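Cryptochrome DASH, chloroplastic/mitochondrial (Arabidopsis thaliana, PDB 2J4D) binds FAD and a folate light antenna, binds DNA without sequence specificity, repairs cyclobutane pyrimidine dimers in single-stranded DNA and may act as a photoreceptor. Local coordinates at residues R244-V249 and S285-P290; E364-A369 and P374-N379; K381-T386 and E414-C419; L407-G412 and S427-W432. All blocks are in the same frame, centred on the assembly; numbering follows the deposited sequence.

Contact 1: R244-V249 and S285-P290. With FAD (flavin-adenine dinucleotide), chain C.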
# COMPACT_ATOMS: atom_id res chain seq x y z
N ARG A 244 18.61 -2.99 9.40
CA ARG A 244 18.07 -3.66 10.59
C ARG A 244 16.57 -3.84 10.46
O ARG A 244 15.93 -3.17 9.66
CB ARG A 244 18.28 -2.80 11.84
CG ARG A 244 19.67 -2.28 12.07
CD ARG A 244 19.70 -1.64 13.44
NE ARG A 244 19.33 -2.62 14.45
CZ ARG A 244 18.94 -2.33 15.69
NH1 ARG A 244 18.87 -1.06 16.08
NH2 ARG A 244 18.65 -3.30 16.53
N GLY A 245 16.01 -4.73 11.28
CA GLY A 245 14.57 -4.95 11.26
C GLY A 245 14.00 -5.69 10.07
O GLY A 245 14.67 -6.49 9.44
N MET A 246 12.74 -5.40 9.76
CA MET A 246 12.06 -6.07 8.67
C MET A 246 12.44 -5.62 7.27
O MET A 246 12.40 -4.44 6.93
CB MET A 246 10.54 -5.92 8.85
CG MET A 246 10.03 -6.60 10.10
SD MET A 246 8.24 -6.48 10.27
CE MET A 246 8.07 -4.89 11.09
N ARG A 247 12.80 -6.61 6.45
CA ARG A 247 13.18 -6.40 5.07
C ARG A 247 12.04 -7.02 4.24
O ARG A 247 12.00 -8.23 4.04
CB ARG A 247 14.52 -7.10 4.80
CG ARG A 247 15.19 -6.82 3.47
CD ARG A 247 14.47 -7.48 2.33
NE ARG A 247 15.37 -7.76 1.20
CZ ARG A 247 15.03 -7.61 -0.07
NH1 ARG A 247 13.82 -7.16 -0.40
NH2 ARG A 247 15.90 -7.91 -1.03
N PHE A 248 11.10 -6.19 3.79
CA PHE A 248 9.98 -6.67 2.98
C PHE A 248 10.47 -7.02 1.59
O PHE A 248 11.30 -6.30 1.03
CB PHE A 248 8.89 -5.59 2.89
CG PHE A 248 8.06 -5.47 4.13
CD1 PHE A 248 6.83 -6.12 4.23
CD2 PHE A 248 8.49 -4.69 5.19
CE1 PHE A 248 6.05 -6.00 5.37
CE2 PHE A 248 7.71 -4.56 6.34
CZ PHE A 248 6.49 -5.21 6.43
N VAL A 249 9.94 -8.10 1.02
CA VAL A 249 10.34 -8.58 -0.30
C VAL A 249 9.24 -8.30 -1.32
O VAL A 249 8.13 -8.81 -1.20
CB VAL A 249 10.59 -10.11 -0.22
CG1 VAL A 249 11.07 -10.65 -1.57
CG2 VAL A 249 11.62 -10.39 0.87
N SER A 285 1.30 -8.59 13.49
CA SER A 285 0.22 -8.25 12.56
C SER A 285 0.46 -8.90 11.21
O SER A 285 1.52 -9.48 10.98
CB SER A 285 0.11 -6.73 12.40
OG SER A 285 1.28 -6.19 11.81
N THR A 286 -0.50 -8.81 10.29
CA THR A 286 -0.32 -9.46 9.00
C THR A 286 0.86 -8.98 8.17
O THR A 286 1.46 -9.76 7.43
CB THR A 286 -1.57 -9.34 8.08
OG1 THR A 286 -1.69 -7.98 7.64
CG2 THR A 286 -2.84 -9.77 8.82
N LYS A 287 1.18 -7.69 8.28
CA LYS A 287 2.23 -7.07 7.48
C LYS A 287 1.88 -7.17 5.98
O LYS A 287 2.76 -7.18 5.12
CB LYS A 287 3.59 -7.73 7.75
CG LYS A 287 4.02 -7.66 9.22
CD LYS A 287 4.06 -6.23 9.73
CE LYS A 287 4.59 -6.15 11.16
NZ LYS A 287 3.81 -7.01 12.12
N PHE A 288 0.59 -7.24 5.66
CA PHE A 288 0.19 -7.33 4.26
C PHE A 288 0.23 -6.00 3.51
O PHE A 288 0.24 -5.98 2.27
CB PHE A 288 -1.25 -7.86 4.10
CG PHE A 288 -1.49 -9.26 4.61
CD1 PHE A 288 -0.44 -10.15 4.82
CD2 PHE A 288 -2.80 -9.69 4.85
CE1 PHE A 288 -0.70 -11.46 5.25
CE2 PHE A 288 -3.06 -10.99 5.28
CZ PHE A 288 -2.01 -11.87 5.49
N SER A 289 0.24 -4.89 4.24
CA SER A 289 0.14 -3.58 3.60
C SER A 289 0.99 -3.21 2.38
O SER A 289 0.46 -2.64 1.43
CB SER A 289 0.28 -2.48 4.66
OG SER A 289 1.56 -2.47 5.25
N PRO A 290 2.29 -3.53 2.38
CA PRO A 290 3.05 -3.16 1.18
C PRO A 290 2.57 -3.88 -0.08
O PRO A 290 2.52 -3.28 -1.16
CB PRO A 290 4.50 -3.53 1.54
CG PRO A 290 4.51 -3.47 3.06
CD PRO A 290 3.18 -4.12 3.40
PA FAD C . -2.86 -5.06 9.93
O1A FAD C . -2.38 -6.44 9.72
O2A FAD C . -3.24 -4.61 11.29
O5B FAD C . -4.12 -4.77 8.97
C5B FAD C . -4.37 -5.58 7.81
C4B FAD C . -4.62 -4.65 6.62
O4B FAD C . -5.74 -3.82 6.92
C3B FAD C . -3.48 -3.69 6.29
O3B FAD C . -2.44 -4.31 5.54
C2B FAD C . -4.21 -2.60 5.58
O2B FAD C . -4.37 -2.79 4.19
C1B FAD C . -5.54 -2.51 6.35
N9A FAD C . -5.58 -1.51 7.43
C8A FAD C . -5.37 -1.71 8.78
N7A FAD C . -5.49 -0.60 9.49
C5A FAD C . -5.80 0.38 8.56
C6A FAD C . -6.04 1.76 8.69
N6A FAD C . -6.03 2.43 9.84
N1A FAD C . -6.33 2.47 7.53
C2A FAD C . -6.35 1.82 6.32
N3A FAD C . -6.12 0.50 6.13
C4A FAD C . -5.84 -0.18 7.27
N1 FAD C . -1.87 2.10 5.49
C2 FAD C . -1.54 1.92 4.17
O2 FAD C . -1.85 0.90 3.58
N3 FAD C . -0.84 2.94 3.51
C4 FAD C . -0.45 4.14 4.11
O4 FAD C . 0.17 5.00 3.47
C4X FAD C . -0.79 4.32 5.47
N5 FAD C . -0.44 5.49 6.16
C5X FAD C . -0.87 5.70 7.47
C6 FAD C . -0.62 6.92 8.12
C7 FAD C . -1.05 7.18 9.44
C7M FAD C . -0.75 8.51 10.07
C8 FAD C . -1.76 6.14 10.14
C8M FAD C . -2.26 6.32 11.57
C9 FAD C . -2.02 4.91 9.50
C9A FAD C . -1.59 4.66 8.17
N10 FAD C . -1.84 3.43 7.50
C10 FAD C . -1.50 3.27 6.13
C1' FAD C . -2.79 2.43 8.09
C2' FAD C . -2.19 1.32 8.97
O2' FAD C . -1.34 1.90 9.95
C3' FAD C . -1.38 0.36 8.11
O3' FAD C . -2.20 -0.19 7.05
C4' FAD C . -0.81 -0.86 8.86
O4' FAD C . 0.10 -0.43 9.88
C5' FAD C . -0.09 -1.76 7.88
O5' FAD C . 0.43 -2.91 8.55
P FAD C . -0.28 -4.31 8.66
O1P FAD C . -0.44 -4.77 7.27
O2P FAD C . 0.54 -5.20 9.52
O3P FAD C . -1.64 -4.11 9.45

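Contact 2: E364-A369 and P374-N379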
# COMPACT_ATOMS: atom_id res chain seq x y z
N GLU A 364 12.71 18.58 11.06
CA GLU A 364 13.86 17.71 10.91
C GLU A 364 14.16 16.85 12.13
O GLU A 364 14.64 15.73 11.98
CB GLU A 364 15.09 18.53 10.51
CG GLU A 364 14.89 19.21 9.16
CD GLU A 364 16.15 19.87 8.64
OE1 GLU A 364 17.04 20.20 9.45
OE2 GLU A 364 16.24 20.07 7.40
N SER A 365 13.88 17.36 13.33
CA SER A 365 14.15 16.59 14.54
C SER A 365 13.23 15.37 14.61
O SER A 365 13.62 14.31 15.11
CB SER A 365 13.97 17.46 15.80
OG SER A 365 12.62 17.85 15.99
N TRP A 366 12.00 15.54 14.12
CA TRP A 366 11.01 14.47 14.07
C TRP A 366 11.47 13.47 13.00
O TRP A 366 11.58 12.27 13.25
CB TRP A 366 9.65 15.06 13.66
CG TRP A 366 8.49 14.10 13.57
CD1 TRP A 366 7.75 13.58 14.61
CD2 TRP A 366 7.88 13.61 12.36
NE1 TRP A 366 6.72 12.81 14.12
CE2 TRP A 366 6.78 12.81 12.74
CE3 TRP A 366 8.16 13.77 10.99
CZ2 TRP A 366 5.95 12.18 11.81
CZ3 TRP A 366 7.33 13.13 10.06
CH2 TRP A 366 6.24 12.35 10.48
N ARG A 367 11.74 14.00 11.82
CA ARG A 367 12.18 13.20 10.68
C ARG A 367 13.43 12.37 11.00
O ARG A 367 13.49 11.17 10.69
CB ARG A 367 12.48 14.14 9.50
CG ARG A 367 12.89 13.44 8.22
CD ARG A 367 13.48 14.44 7.24
NE ARG A 367 14.81 14.86 7.66
CZ ARG A 367 15.47 15.88 7.14
NH1 ARG A 367 14.93 16.60 6.16
NH2 ARG A 367 16.68 16.20 7.59
N ASP A 368 14.41 13.01 11.62
CA ASP A 368 15.66 12.34 11.94
C ASP A 368 15.74 11.63 13.27
O ASP A 368 16.83 11.27 13.73
CB ASP A 368 16.83 13.32 11.81
CG ASP A 368 16.90 13.94 10.43
OD1 ASP A 368 16.42 13.30 9.46
OD2 ASP A 368 17.44 15.06 10.30
N ALA A 369 14.59 11.41 13.89
CA ALA A 369 14.54 10.70 15.17
C ALA A 369 15.45 11.32 16.23
O ALA A 369 16.24 10.62 16.86
CB ALA A 369 14.91 9.24 14.96
N PRO A 374 12.14 8.67 23.25
CA PRO A 374 12.38 7.34 22.69
C PRO A 374 11.23 6.74 21.87
O PRO A 374 11.45 6.25 20.77
CB PRO A 374 12.73 6.51 23.92
CG PRO A 374 13.46 7.52 24.78
CD PRO A 374 12.54 8.72 24.66
N LEU A 375 10.01 6.79 22.41
CA LEU A 375 8.87 6.22 21.69
C LEU A 375 8.76 6.82 20.29
O LEU A 375 8.56 6.09 19.31
CB LEU A 375 7.58 6.45 22.47
CG LEU A 375 6.35 5.75 21.89
CD1 LEU A 375 6.64 4.27 21.67
CD2 LEU A 375 5.16 5.94 22.82
N ILE A 376 8.89 8.14 20.20
CA ILE A 376 8.80 8.82 18.92
C ILE A 376 9.99 8.48 18.03
O ILE A 376 9.82 8.00 16.90
CB ILE A 376 8.78 10.36 19.08
CG1 ILE A 376 7.63 10.79 19.99
CG2 ILE A 376 8.68 11.03 17.70
CD1 ILE A 376 6.25 10.31 19.54
N ASP A 377 11.19 8.70 18.55
CA ASP A 377 12.42 8.46 17.79
C ASP A 377 12.58 7.05 17.26
O ASP A 377 13.01 6.86 16.11
CB ASP A 377 13.66 8.84 18.63
CG ASP A 377 13.67 10.32 19.00
OD1 ASP A 377 13.07 11.12 18.25
OD2 ASP A 377 14.29 10.67 20.03
N ALA A 378 12.26 6.05 18.07
CA ALA A 378 12.37 4.66 17.65
C ALA A 378 11.47 4.42 16.43
O ALA A 378 11.86 3.77 15.47
CB ALA A 378 11.98 3.72 18.80
N ASN A 379 10.25 4.95 16.49
CA ASN A 379 9.32 4.77 15.38
C ASN A 379 9.82 5.47 14.11
O ASN A 379 9.77 4.89 13.03
CB ASN A 379 7.93 5.28 15.77
CG ASN A 379 7.08 4.19 16.42
OD1 ASN A 379 6.61 3.27 15.74
ND2 ASN A 379 6.88 4.29 17.73

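Contact 3: K381-T386 and E414-C419. With MHF (5,10-methenyl-6,7,8-trihydrofolic acid), chain D.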
# COMPACT_ATOMS: atom_id res chain seq x y z
N LYS A 381 12.84 6.15 13.36
CA LYS A 381 14.04 5.48 12.88
C LYS A 381 13.61 4.19 12.17
O LYS A 381 14.17 3.81 11.14
CB LYS A 381 14.99 5.15 14.04
CG LYS A 381 16.38 4.71 13.60
CD LYS A 381 17.33 4.54 14.78
CE LYS A 381 17.56 5.86 15.54
NZ LYS A 381 18.26 6.92 14.74
N GLU A 382 12.60 3.51 12.71
CA GLU A 382 12.11 2.28 12.08
C GLU A 382 11.67 2.62 10.65
O GLU A 382 11.99 1.92 9.69
CB GLU A 382 10.92 1.69 12.85
CG GLU A 382 10.40 0.39 12.21
CD GLU A 382 9.20 -0.21 12.92
OE1 GLU A 382 8.89 0.20 14.05
OE2 GLU A 382 8.57 -1.12 12.34
N LEU A 383 10.93 3.71 10.53
CA LEU A 383 10.43 4.17 9.24
C LEU A 383 11.51 4.46 8.21
O LEU A 383 11.46 3.95 7.09
CB LEU A 383 9.58 5.42 9.44
CG LEU A 383 9.07 6.08 8.16
CD1 LEU A 383 8.12 5.12 7.42
CD2 LEU A 383 8.36 7.37 8.52
N SER A 384 12.50 5.29 8.56
CA SER A 384 13.54 5.63 7.60
C SER A 384 14.48 4.45 7.29
O SER A 384 15.11 4.42 6.24
CB SER A 384 14.35 6.84 8.08
OG SER A 384 14.92 6.59 9.34
N THR A 385 14.55 3.48 8.19
CA THR A 385 15.40 2.32 8.01
C THR A 385 14.74 1.17 7.24
O THR A 385 15.40 0.47 6.47
CB THR A 385 15.84 1.74 9.38
OG1 THR A 385 16.46 2.77 10.16
CG2 THR A 385 16.82 0.57 9.20
N THR A 386 13.44 0.98 7.46
CA THR A 386 12.73 -0.13 6.83
C THR A 386 11.59 0.24 5.89
O THR A 386 11.16 -0.58 5.08
CB THR A 386 12.12 -1.05 7.90
OG1 THR A 386 11.11 -0.32 8.60
CG2 THR A 386 13.19 -1.52 8.91
N GLU A 414 3.59 13.99 4.00
CA GLU A 414 4.48 13.90 2.85
C GLU A 414 5.73 13.09 3.16
O GLU A 414 6.29 12.43 2.27
CB GLU A 414 4.86 15.30 2.32
CG GLU A 414 3.72 15.93 1.48
CD GLU A 414 4.12 17.18 0.71
OE1 GLU A 414 5.32 17.51 0.64
OE2 GLU A 414 3.21 17.82 0.15
N TRP A 415 6.18 13.14 4.41
CA TRP A 415 7.36 12.36 4.79
C TRP A 415 6.98 10.88 4.78
O TRP A 415 7.77 10.03 4.38
CB TRP A 415 7.88 12.76 6.17
CG TRP A 415 9.14 12.01 6.52
CD1 TRP A 415 9.33 11.16 7.57
CD2 TRP A 415 10.37 12.00 5.78
NE1 TRP A 415 10.60 10.62 7.54
CE2 TRP A 415 11.26 11.12 6.44
CE3 TRP A 415 10.81 12.65 4.61
CZ2 TRP A 415 12.56 10.87 5.99
CZ3 TRP A 415 12.10 12.40 4.16
CH2 TRP A 415 12.96 11.52 4.84
N PHE A 416 5.75 10.57 5.21
CA PHE A 416 5.28 9.19 5.19
C PHE A 416 5.17 8.79 3.70
O PHE A 416 5.51 7.67 3.32
CB PHE A 416 3.91 9.07 5.87
CG PHE A 416 3.96 8.71 7.33
CD1 PHE A 416 4.98 9.19 8.16
CD2 PHE A 416 2.95 7.92 7.90
CE1 PHE A 416 4.99 8.90 9.53
CE2 PHE A 416 2.95 7.62 9.26
CZ PHE A 416 3.98 8.11 10.08
N GLU A 417 4.73 9.73 2.87
CA GLU A 417 4.61 9.45 1.44
C GLU A 417 5.98 9.08 0.84
O GLU A 417 6.09 8.19 -0.00
CB GLU A 417 4.02 10.65 0.69
CG GLU A 417 4.07 10.46 -0.84
CD GLU A 417 3.20 11.44 -1.60
OE1 GLU A 417 2.67 12.40 -1.00
OE2 GLU A 417 3.04 11.24 -2.83
N THR A 418 7.02 9.76 1.29
CA THR A 418 8.35 9.45 0.79
C THR A 418 8.83 8.08 1.25
O THR A 418 9.33 7.28 0.45
CB THR A 418 9.40 10.48 1.29
OG1 THR A 418 9.11 11.77 0.76
CG2 THR A 418 10.79 10.06 0.87
N CYS A 419 8.67 7.81 2.54
CA CYS A 419 9.18 6.59 3.17
C CYS A 419 8.45 5.26 3.16
O CYS A 419 9.09 4.21 3.08
CB CYS A 419 9.54 6.89 4.63
SG CYS A 419 10.72 8.22 4.89
N1 MHF D . -0.24 10.91 -4.08
C2 MHF D . -0.98 10.23 -5.02
NA2 MHF D . -0.74 8.91 -5.23
N3 MHF D . -1.94 10.85 -5.73
C4 MHF D . -2.20 12.19 -5.57
O4 MHF D . -3.08 12.74 -6.24
C4A MHF D . -1.44 12.93 -4.62
N5 MHF D . -1.59 14.32 -4.40
C6 MHF D . -0.55 15.12 -3.67
C7 MHF D . -0.17 14.31 -2.41
N8 MHF D . 0.29 12.98 -2.91
C8A MHF D . -0.45 12.26 -3.86
C9 MHF D . -1.19 16.52 -3.40
N10 MHF D . -2.59 16.33 -3.87
C11 MHF D . -2.53 15.31 -4.93
C12 MHF D . -4.62 19.88 -5.19
C13 MHF D . -3.97 19.82 -3.92
C14 MHF D . -3.29 18.67 -3.52
C15 MHF D . -3.23 17.53 -4.36
C16 MHF D . -3.87 17.60 -5.66
C17 MHF D . -4.55 18.76 -6.07
C MHF D . -5.38 21.11 -5.56
O MHF D . -5.43 22.03 -4.76
N MHF D . -6.02 21.20 -6.74
CA MHF D . -6.78 22.41 -7.06
CB MHF D . -6.84 22.63 -8.57
CG MHF D . -5.48 22.79 -9.22
CD MHF D . -4.70 23.95 -8.63
OE1 MHF D . -5.10 25.11 -8.87
OE2 MHF D . -3.71 23.70 -7.92
CT MHF D . -8.21 22.29 -6.52
O1 MHF D . -8.62 21.17 -6.16
O2 MHF D . -8.91 23.33 -6.45
O HOH W 1 11.89 4.63 4.19

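Contact 4: L407-G412 and S427-W432. With FAD (flavin-adenine dinucleotide), chain C.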
# COMPACT_ATOMS: atom_id res chain seq x y z
N LEU A 407 3.11 21.24 14.28
CA LEU A 407 3.44 21.38 12.86
C LEU A 407 2.33 21.09 11.87
O LEU A 407 1.40 20.33 12.15
CB LEU A 407 4.64 20.48 12.51
CG LEU A 407 5.97 20.82 13.20
CD1 LEU A 407 7.01 19.78 12.83
CD2 LEU A 407 6.42 22.21 12.79
N ASP A 408 2.44 21.72 10.70
CA ASP A 408 1.52 21.55 9.58
C ASP A 408 1.51 20.04 9.36
O ASP A 408 2.55 19.46 9.04
CB ASP A 408 2.11 22.27 8.36
CG ASP A 408 1.24 22.19 7.13
OD1 ASP A 408 0.72 21.10 6.82
OD2 ASP A 408 1.09 23.24 6.45
N TRP A 409 0.36 19.40 9.53
CA TRP A 409 0.28 17.94 9.40
C TRP A 409 0.74 17.36 8.06
O TRP A 409 1.19 16.21 8.00
CB TRP A 409 -1.15 17.45 9.70
CG TRP A 409 -2.21 17.83 8.69
CD1 TRP A 409 -3.02 18.93 8.72
CD2 TRP A 409 -2.59 17.09 7.51
NE1 TRP A 409 -3.88 18.92 7.63
CE2 TRP A 409 -3.63 17.81 6.88
CE3 TRP A 409 -2.14 15.89 6.94
CZ2 TRP A 409 -4.23 17.36 5.69
CZ3 TRP A 409 -2.74 15.45 5.75
CH2 TRP A 409 -3.78 16.19 5.15
N ARG A 410 0.64 18.14 7.00
CA ARG A 410 1.05 17.65 5.69
C ARG A 410 2.56 17.42 5.61
O ARG A 410 3.03 16.69 4.75
CB ARG A 410 0.56 18.63 4.62
CG ARG A 410 -0.97 18.79 4.65
CD ARG A 410 -1.45 19.96 3.83
NE ARG A 410 -0.86 21.20 4.31
CZ ARG A 410 -0.82 22.32 3.60
NH1 ARG A 410 -1.34 22.35 2.38
NH2 ARG A 410 -0.25 23.41 4.10
N MET A 411 3.32 18.02 6.52
CA MET A 411 4.75 17.80 6.51
C MET A 411 4.95 16.34 6.90
O MET A 411 5.78 15.64 6.33
CB MET A 411 5.47 18.72 7.50
CG MET A 411 5.46 20.16 7.09
SD MET A 411 6.40 21.18 8.24
CE MET A 411 7.99 21.19 7.43
N GLY A 412 4.18 15.90 7.89
CA GLY A 412 4.28 14.52 8.33
C GLY A 412 3.72 13.56 7.29
O GLY A 412 4.28 12.49 7.04
N SER A 427 -5.22 5.91 2.02
CA SER A 427 -4.97 5.49 3.39
C SER A 427 -4.04 6.43 4.14
O SER A 427 -4.27 6.74 5.30
CB SER A 427 -4.38 4.08 3.41
OG SER A 427 -5.35 3.11 3.06
N ASN A 428 -2.98 6.91 3.48
CA ASN A 428 -2.04 7.79 4.16
C ASN A 428 -2.66 9.11 4.56
O ASN A 428 -2.69 9.48 5.73
CB ASN A 428 -0.81 8.06 3.29
CG ASN A 428 0.29 8.78 4.06
OD1 ASN A 428 0.75 8.29 5.09
ND2 ASN A 428 0.71 9.94 3.56
N TYR A 429 -3.14 9.85 3.57
CA TYR A 429 -3.75 11.14 3.86
C TYR A 429 -5.05 10.96 4.64
O TYR A 429 -5.41 11.82 5.45
CB TYR A 429 -3.94 11.90 2.56
CG TYR A 429 -2.62 12.40 2.03
CD1 TYR A 429 -2.09 13.62 2.46
CD2 TYR A 429 -1.85 11.61 1.16
CE1 TYR A 429 -0.83 14.06 2.04
CE2 TYR A 429 -0.57 12.04 0.73
CZ TYR A 429 -0.08 13.26 1.18
OH TYR A 429 1.17 13.70 0.79
N GLY A 430 -5.74 9.85 4.40
CA GLY A 430 -6.98 9.59 5.12
C GLY A 430 -6.68 9.49 6.60
O GLY A 430 -7.26 10.20 7.43
N ASN A 431 -5.74 8.61 6.95
CA ASN A 431 -5.39 8.44 8.35
C ASN A 431 -4.76 9.70 8.94
O ASN A 431 -4.99 10.01 10.12
CB ASN A 431 -4.45 7.25 8.52
CG ASN A 431 -5.19 5.92 8.57
OD1 ASN A 431 -5.78 5.57 9.59
ND2 ASN A 431 -5.16 5.17 7.47
N TRP A 432 -3.98 10.44 8.15
CA TRP A 432 -3.39 11.68 8.66
C TRP A 432 -4.46 12.73 8.98
O TRP A 432 -4.36 13.40 10.01
CB TRP A 432 -2.36 12.27 7.68
CG TRP A 432 -0.96 11.76 7.91
CD1 TRP A 432 -0.36 10.70 7.28
CD2 TRP A 432 -0.02 12.24 8.88
NE1 TRP A 432 0.90 10.49 7.81
CE2 TRP A 432 1.13 11.42 8.79
CE3 TRP A 432 -0.04 13.28 9.81
CZ2 TRP A 432 2.25 11.61 9.61
CZ3 TRP A 432 1.08 13.47 10.63
CH2 TRP A 432 2.21 12.64 10.52
PA FAD C . -2.86 -5.06 9.93
O1A FAD C . -2.38 -6.44 9.72
O2A FAD C . -3.24 -4.61 11.29
O5B FAD C . -4.12 -4.77 8.97
C5B FAD C . -4.37 -5.58 7.81
C4B FAD C . -4.62 -4.65 6.62
O4B FAD C . -5.74 -3.82 6.92
C3B FAD C . -3.48 -3.69 6.29
O3B FAD C . -2.44 -4.31 5.54
C2B FAD C . -4.21 -2.60 5.58
O2B FAD C . -4.37 -2.79 4.19
C1B FAD C . -5.54 -2.51 6.35
N9A FAD C . -5.58 -1.51 7.43
C8A FAD C . -5.37 -1.71 8.78
N7A FAD C . -5.49 -0.60 9.49
C5A FAD C . -5.80 0.38 8.56
C6A FAD C . -6.04 1.76 8.69
N6A FAD C . -6.03 2.43 9.84
N1A FAD C . -6.33 2.47 7.53
C2A FAD C . -6.35 1.82 6.32
N3A FAD C . -6.12 0.50 6.13
C4A FAD C . -5.84 -0.18 7.27
N1 FAD C . -1.87 2.10 5.49
C2 FAD C . -1.54 1.92 4.17
O2 FAD C . -1.85 0.90 3.58
N3 FAD C . -0.84 2.94 3.51
C4 FAD C . -0.45 4.14 4.11
O4 FAD C . 0.17 5.00 3.47
C4X FAD C . -0.79 4.32 5.47
N5 FAD C . -0.44 5.49 6.16
C5X FAD C . -0.87 5.70 7.47
C6 FAD C . -0.62 6.92 8.12
C7 FAD C . -1.05 7.18 9.44
C7M FAD C . -0.75 8.51 10.07
C8 FAD C . -1.76 6.14 10.14
C8M FAD C . -2.26 6.32 11.57
C9 FAD C . -2.02 4.91 9.50
C9A FAD C . -1.59 4.66 8.17
N10 FAD C . -1.84 3.43 7.50
C10 FAD C . -1.50 3.27 6.13
C1' FAD C . -2.79 2.43 8.09
C2' FAD C . -2.19 1.32 8.97
O2' FAD C . -1.34 1.90 9.95
C3' FAD C . -1.38 0.36 8.11
O3' FAD C . -2.20 -0.19 7.05
C4' FAD C . -0.81 -0.86 8.86
O4' FAD C . 0.10 -0.43 9.88
C5' FAD C . -0.09 -1.76 7.88
O5' FAD C . 0.43 -2.91 8.55
P FAD C . -0.28 -4.31 8.66
O1P FAD C . -0.44 -4.77 7.27
O2P FAD C . 0.54 -5.20 9.52
O3P FAD C . -1.64 -4.11 9.45

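Contact 1: R244-V249 and S285-P290
F248 of strand 245-248 comes nearest to P290 of helix 289-293, their CA atoms 8.0 Å apart, and no backbone bond joins the two segments. S285-P290 holds the phosphate-binding loop of the FAD site, and the strand packs behind it. The F248 ring does most of the packing. P290 CG lies over one ring face, offset toward the rim, in a CH-pi contact 4.0 Å from the F248 ring centroid. K287 O sits at the ring edge, in plane, 3.5 Å from F248 CE1. M246 crosses the K287 chain at about a right angle, with M246 CE 3.7 Å from K287 CE. Bends at chi2 (-56°) and chi4 (-56°) turn K287 NZ to donate a hydrogen bond to S285 OG. NZ also bonds P282 O. The loop faces the pyrophosphate: T286 OG1 bonds FAD O1A and, in an ST turn, accepts from F288 N. FAD O2P is gripped twice, by S285 OG at 2.6 Å and by K287 N at 2.9 Å.

Contact 2: E364-A369 and P374-N379
The W366 indole meets I376 obliquely, with W366 CD1 4.1 Å from I376 CG2; the two side chains cross at about a right angle. A second flat group, the R367 guanidinium, has E364 CG over one face and the D368 carboxylate in plane at its edge. W366 CG is anti to the backbone N (chi1 -180°); its CB points away from helix 374-386, yet the ring end returns to it. A four-residue turn joins helices 360-367 and 374-386, two consecutive helices of the FAD-binding domain. A Schellman motif ends helix 360-367: A369 is its C-prime residue, with positive phi, and A369 N bonds W366 O. A369 then presses on the next helix, its CB 3.3 Å from D377 O. The D377 carboxylate lies against the A369 backbone, OD1 being 3.1 Å from A369 C. T371 OG1 bonds D377 OD1, while G372 N and Y487 OH both bond OD2. Three bonds thus hold this buried carboxylate between the turn and Y487, which is consistent with its being ionised.

Contact 3: K381-T386 and E414-C419
One water is gripped by both helices, donating to L383 O at 3.0 Å and to C419 O at 3.0 Å. No direct hydrogen bond crosses. Beside this bridge the packing centres on L383, whose CG is anti to the backbone N (chi1 175°). Its two methyl branches divide the work. L383 CD1 lies 3.6 Å from C419 CB. L383 CD2 reaches F416 CE1 at 3.8 Å and also touches W415 CD1, meeting both rings obliquely. Within its own helix, C419 SG sits 3.2 Å above the W415 ring plane, offset toward the rim. Helices 374-386 and 409-419 both belong to the helical FAD-binding domain of photolyases. The axes of segments 381-386 and 414-419 approach to 10.2 Å, their N-to-C directions 36° apart. Helix 409-419 serves both cofactors. F416 touches FAD and meets W432 edge-to-face. E417 points the other way on an extended chain to the folate antenna. E417 OE1 accepts from MHF N8 at 3.1 Å and bonds Y429 OH, while OE2 forms a salt bridge with K89.

Contact 4: L407-G412 and S427-W432
W409 holds CG between the backbone N and the carbonyl carbon (chi1 69°), which brings its six-membered ring to W432 CB and Y429; W432, with chi1 -90°, lays its indole back over helix 409-419. The two tryptophans slide past each other in opposite directions. W409 CE3 is 3.7 Å from W432 CB, and the W409 ring edge, through CZ3, meets Y429 CD1 at 3.8 Å. R410 CG covers a face of the W409 ring. W409 NE1 bonds L346 O. The W432 indole is sandwiched. G412 C lies 3.4 Å above one face and FAD C7M 3.4 Å above the opposite one, both offset toward the rim. G412 has no side chain, so its backbone rests directly on the ring. D408 caps helix 409-419: its OD1 accepts from R410 N and R410 NE, and its OD2 from R410 NH2.

Next to W432 in the same helix, N431 reads the adenine. N431 ND2 donates to FAD N1A at 2.9 Å, nearly straight at 171°, and OD1 accepts from N6A. ND2 also donates to S427 O, which accepts from N431 N as well; the two bonds of ND2 fix the amide. N428 OD1 lies 3.2 Å from flavin N5. This is the folded FAD pocket of photolyases and cryptochromes. W432 and W409 probably correspond to the first two members of the family's tryptophan electron-transfer chain.

In the fold
From the N terminus, contact 1 comes first. It closes a 35-residue loop containing helix 252-265 and sets strand 245-248 behind the FAD phosphates. Contact 2 follows in series and closes a tight turn of four residues between helices 360-367 and 374-386. Contact 3 starts further along helix 374-386 and spans 27 residues to helix 409-419. Contact 4 begins within that span and ends in helix 425-436, so contacts 3 and 4 cross and share helix 409-419. W366 of contact 2 packs on W415, F416, G412 and W432, joining contacts 2, 3 and 4. T386 of contact 3 packs on the backbone of 244-249. Contacts 1 and 4 do not touch but both hold FAD.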